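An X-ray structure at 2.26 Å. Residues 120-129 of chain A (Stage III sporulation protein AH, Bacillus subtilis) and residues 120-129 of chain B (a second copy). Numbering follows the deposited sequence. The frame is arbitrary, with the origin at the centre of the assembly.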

# COMPACT_ATOMS: atom_id res chain seq x y z
N ALA A 120 -12.15 -1.50 16.95
CA ALA A 120 -11.92 -0.70 15.75
C ALA A 120 -10.43 -0.37 15.62
O ALA A 120 -9.81 -0.50 14.54
CB ALA A 120 -12.71 0.54 15.83
N TYR A 121 -9.82 0.02 16.72
CA TYR A 121 -8.37 0.28 16.66
C TYR A 121 -7.53 -0.94 16.19
O TYR A 121 -6.62 -0.80 15.35
CB TYR A 121 -7.86 0.84 17.97
CG TYR A 121 -6.41 1.18 17.92
CD1 TYR A 121 -5.98 2.35 17.33
CD2 TYR A 121 -5.46 0.30 18.44
CE1 TYR A 121 -4.62 2.66 17.27
CE2 TYR A 121 -4.10 0.59 18.38
CZ TYR A 121 -3.69 1.76 17.80
OH TYR A 121 -2.35 2.05 17.74
N ASP A 122 -7.84 -2.13 16.71
CA ASP A 122 -7.17 -3.34 16.25
C ASP A 122 -7.40 -3.68 14.79
O ASP A 122 -6.46 -4.09 14.10
CB ASP A 122 -7.60 -4.52 17.10
CG ASP A 122 -7.15 -4.37 18.51
OD1 ASP A 122 -6.65 -3.28 18.86
OD2 ASP A 122 -7.29 -5.35 19.27
N LYS A 123 -8.64 -3.53 14.34
CA LYS A 123 -8.98 -3.75 12.93
C LYS A 123 -8.15 -2.77 12.07
O LYS A 123 -7.63 -3.13 10.99
CB LYS A 123 -10.48 -3.58 12.69
CG LYS A 123 -11.35 -4.81 13.01
CD LYS A 123 -12.89 -4.58 12.81
CE LYS A 123 -13.78 -5.57 13.59
NZ LYS A 123 -15.19 -5.10 13.58
N MET A 124 -7.99 -1.55 12.58
CA MET A 124 -7.25 -0.52 11.88
C MET A 124 -5.76 -0.93 11.75
O MET A 124 -5.20 -1.03 10.61
CB MET A 124 -7.38 0.79 12.65
CG MET A 124 -7.22 2.06 11.85
SD MET A 124 -7.39 3.53 12.90
CE MET A 124 -8.97 3.22 13.66
N THR A 125 -5.12 -1.18 12.88
CA THR A 125 -3.72 -1.55 12.77
C THR A 125 -3.49 -2.87 11.96
O THR A 125 -2.46 -2.97 11.23
CB THR A 125 -2.96 -1.49 14.13
OG1 THR A 125 -3.64 -2.26 15.10
CG2 THR A 125 -2.91 -0.05 14.65
N ALA A 126 -4.43 -3.83 12.03
CA ALA A 126 -4.27 -5.07 11.26
C ALA A 126 -4.37 -4.81 9.78
O ALA A 126 -3.66 -5.42 8.96
CB ALA A 126 -5.33 -6.10 11.64
N LEU A 127 -5.28 -3.91 9.45
CA LEU A 127 -5.46 -3.55 8.06
C LEU A 127 -4.16 -3.05 7.46
O LEU A 127 -3.80 -3.48 6.35
CB LEU A 127 -6.54 -2.50 7.89
CG LEU A 127 -7.52 -2.58 6.72
CD1 LEU A 127 -7.72 -1.18 6.35
CD2 LEU A 127 -7.15 -3.41 5.45
N SER A 128 -3.46 -2.14 8.17
CA SER A 128 -2.13 -1.67 7.76
C SER A 128 -1.16 -2.76 7.50
O SER A 128 -0.30 -2.69 6.61
CB SER A 128 -1.49 -0.93 8.89
OG SER A 128 -2.22 0.24 9.08
N GLU A 129 -1.22 -3.74 8.38
CA GLU A 129 -0.30 -4.81 8.26
C GLU A 129 -0.63 -5.69 7.07
O GLU A 129 0.29 -6.08 6.32
CB GLU A 129 -0.16 -5.55 9.59
CG GLU A 129 0.56 -4.65 10.65
CD GLU A 129 1.93 -4.02 10.14
OE1 GLU A 129 2.67 -4.72 9.39
OE2 GLU A 129 2.28 -2.84 10.47
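Chain B 120-129: AYDKMTALSE

Two methionines and two tyrosines make the apolar centre, each pair related by an exact two-fold axis. The CA-to-CB bond of Met B124 points toward chain A, and its extended side chain brings SD to 4.2 Å from CE1 of Tyr A121 and CE to 3.6 Å from OH of the same tyrosine. Met A124 meets Tyr B121 likewise. The sulfur approaches the ring obliquely, 5.2 Å from Met B124 SD to the Tyr A121 ring centroid. The CA-to-CB bond of Tyr B121 points sideways to chain A, but with chi1 t the end of its side chain comes nearer, and the two tyrosines meet edge to edge, CE1 of Tyr A121 to CE1 of Tyr B121 at 4.0 Å.

Chain B is helical throughout 120-129, like chain A, and runs in the same general direction, crossing at 44° with the axes 11.5 Å apart at closest approach. The helices draw together toward their C-terminal ends, so the long tyrosine and methionine side chains sit where the backbones are further apart and the short serines where they are closer. Next to the centre, Thr B125 CG2 packs against Met A124 SD at 4.1 Å, while its OG1 makes a weak hydrogen bond back to Tyr B121 O, 3.3 Å away. At the polar edge Ser B128 faces Ser A128; their CA atoms are 7.2 Å apart, yet OG of Ser A128 and OG of Ser B128 stay 4.3 Å apart. No hydrogen bond links the two stretches.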

# COMPACT_ATOMS: atom_id res chain seq x y z
N ALA B 120 0.88 10.76 17.91
CA ALA B 120 1.24 9.48 17.31
C ALA B 120 0.03 8.91 16.54
O ALA B 120 0.14 8.44 15.38
CB ALA B 120 1.66 8.54 18.35
N TYR B 121 -1.13 8.97 17.15
CA TYR B 121 -2.32 8.51 16.43
C TYR B 121 -2.58 9.24 15.08
O TYR B 121 -2.89 8.61 14.06
CB TYR B 121 -3.55 8.53 17.33
CG TYR B 121 -4.76 8.00 16.64
CD1 TYR B 121 -4.96 6.64 16.52
CD2 TYR B 121 -5.70 8.86 16.09
CE1 TYR B 121 -6.09 6.14 15.87
CE2 TYR B 121 -6.82 8.38 15.43
CZ TYR B 121 -7.02 7.03 15.33
OH TYR B 121 -8.13 6.55 14.68
N ASP B 122 -2.43 10.57 15.08
CA ASP B 122 -2.56 11.33 13.85
C ASP B 122 -1.52 11.00 12.80
O ASP B 122 -1.85 10.91 11.61
CB ASP B 122 -2.50 12.81 14.14
CG ASP B 122 -3.66 13.26 14.95
OD1 ASP B 122 -4.43 12.38 15.42
OD2 ASP B 122 -3.83 14.48 15.12
N LYS B 123 -0.27 10.85 13.23
CA LYS B 123 0.82 10.45 12.32
C LYS B 123 0.47 9.08 11.71
O LYS B 123 0.68 8.84 10.50
CB LYS B 123 2.16 10.41 13.06
CG LYS B 123 2.87 11.76 13.21
CD LYS B 123 4.22 11.70 14.02
CE LYS B 123 4.67 13.06 14.61
NZ LYS B 123 5.76 12.84 15.59
N MET B 124 -0.13 8.21 12.53
CA MET B 124 -0.50 6.88 12.10
C MET B 124 -1.59 6.96 11.00
O MET B 124 -1.41 6.46 9.84
CB MET B 124 -1.01 6.10 13.31
CG MET B 124 -0.88 4.59 13.22
SD MET B 124 -1.53 3.81 14.72
CE MET B 124 -0.61 4.65 15.99
N THR B 125 -2.71 7.61 11.33
CA THR B 125 -3.74 7.68 10.32
C THR B 125 -3.30 8.44 9.02
O THR B 125 -3.72 8.04 7.89
CB THR B 125 -5.12 8.12 10.88
OG1 THR B 125 -4.99 9.34 11.59
CG2 THR B 125 -5.66 7.09 11.86
N ALA B 126 -2.42 9.45 9.15
CA ALA B 126 -1.94 10.18 7.97
C ALA B 126 -1.09 9.29 7.10
O ALA B 126 -1.13 9.35 5.86
CB ALA B 126 -1.13 11.41 8.36
N LEU B 127 -0.29 8.48 7.77
CA LEU B 127 0.57 7.57 7.06
C LEU B 127 -0.24 6.66 6.15
O LEU B 127 0.13 6.49 4.98
CB LEU B 127 1.40 6.73 8.01
CG LEU B 127 2.86 6.40 7.69
CD1 LEU B 127 3.02 5.03 8.17
CD2 LEU B 127 3.38 6.51 6.21
N SER B 128 -1.34 6.08 6.68
CA SER B 128 -2.27 5.28 5.87
C SER B 128 -2.77 5.99 4.66
O SER B 128 -3.00 5.39 3.59
CB SER B 128 -3.53 5.05 6.65
OG SER B 128 -3.21 4.21 7.71
N GLU B 129 -3.06 7.25 4.87
CA GLU B 129 -3.60 8.01 3.79
C GLU B 129 -2.54 8.29 2.74
O GLU B 129 -2.83 8.16 1.53
CB GLU B 129 -4.33 9.24 4.32
CG GLU B 129 -5.64 8.82 5.07
CD GLU B 129 -6.58 7.84 4.24
OE1 GLU B 129 -6.67 8.00 3.00
OE2 GLU B 129 -7.22 6.90 4.82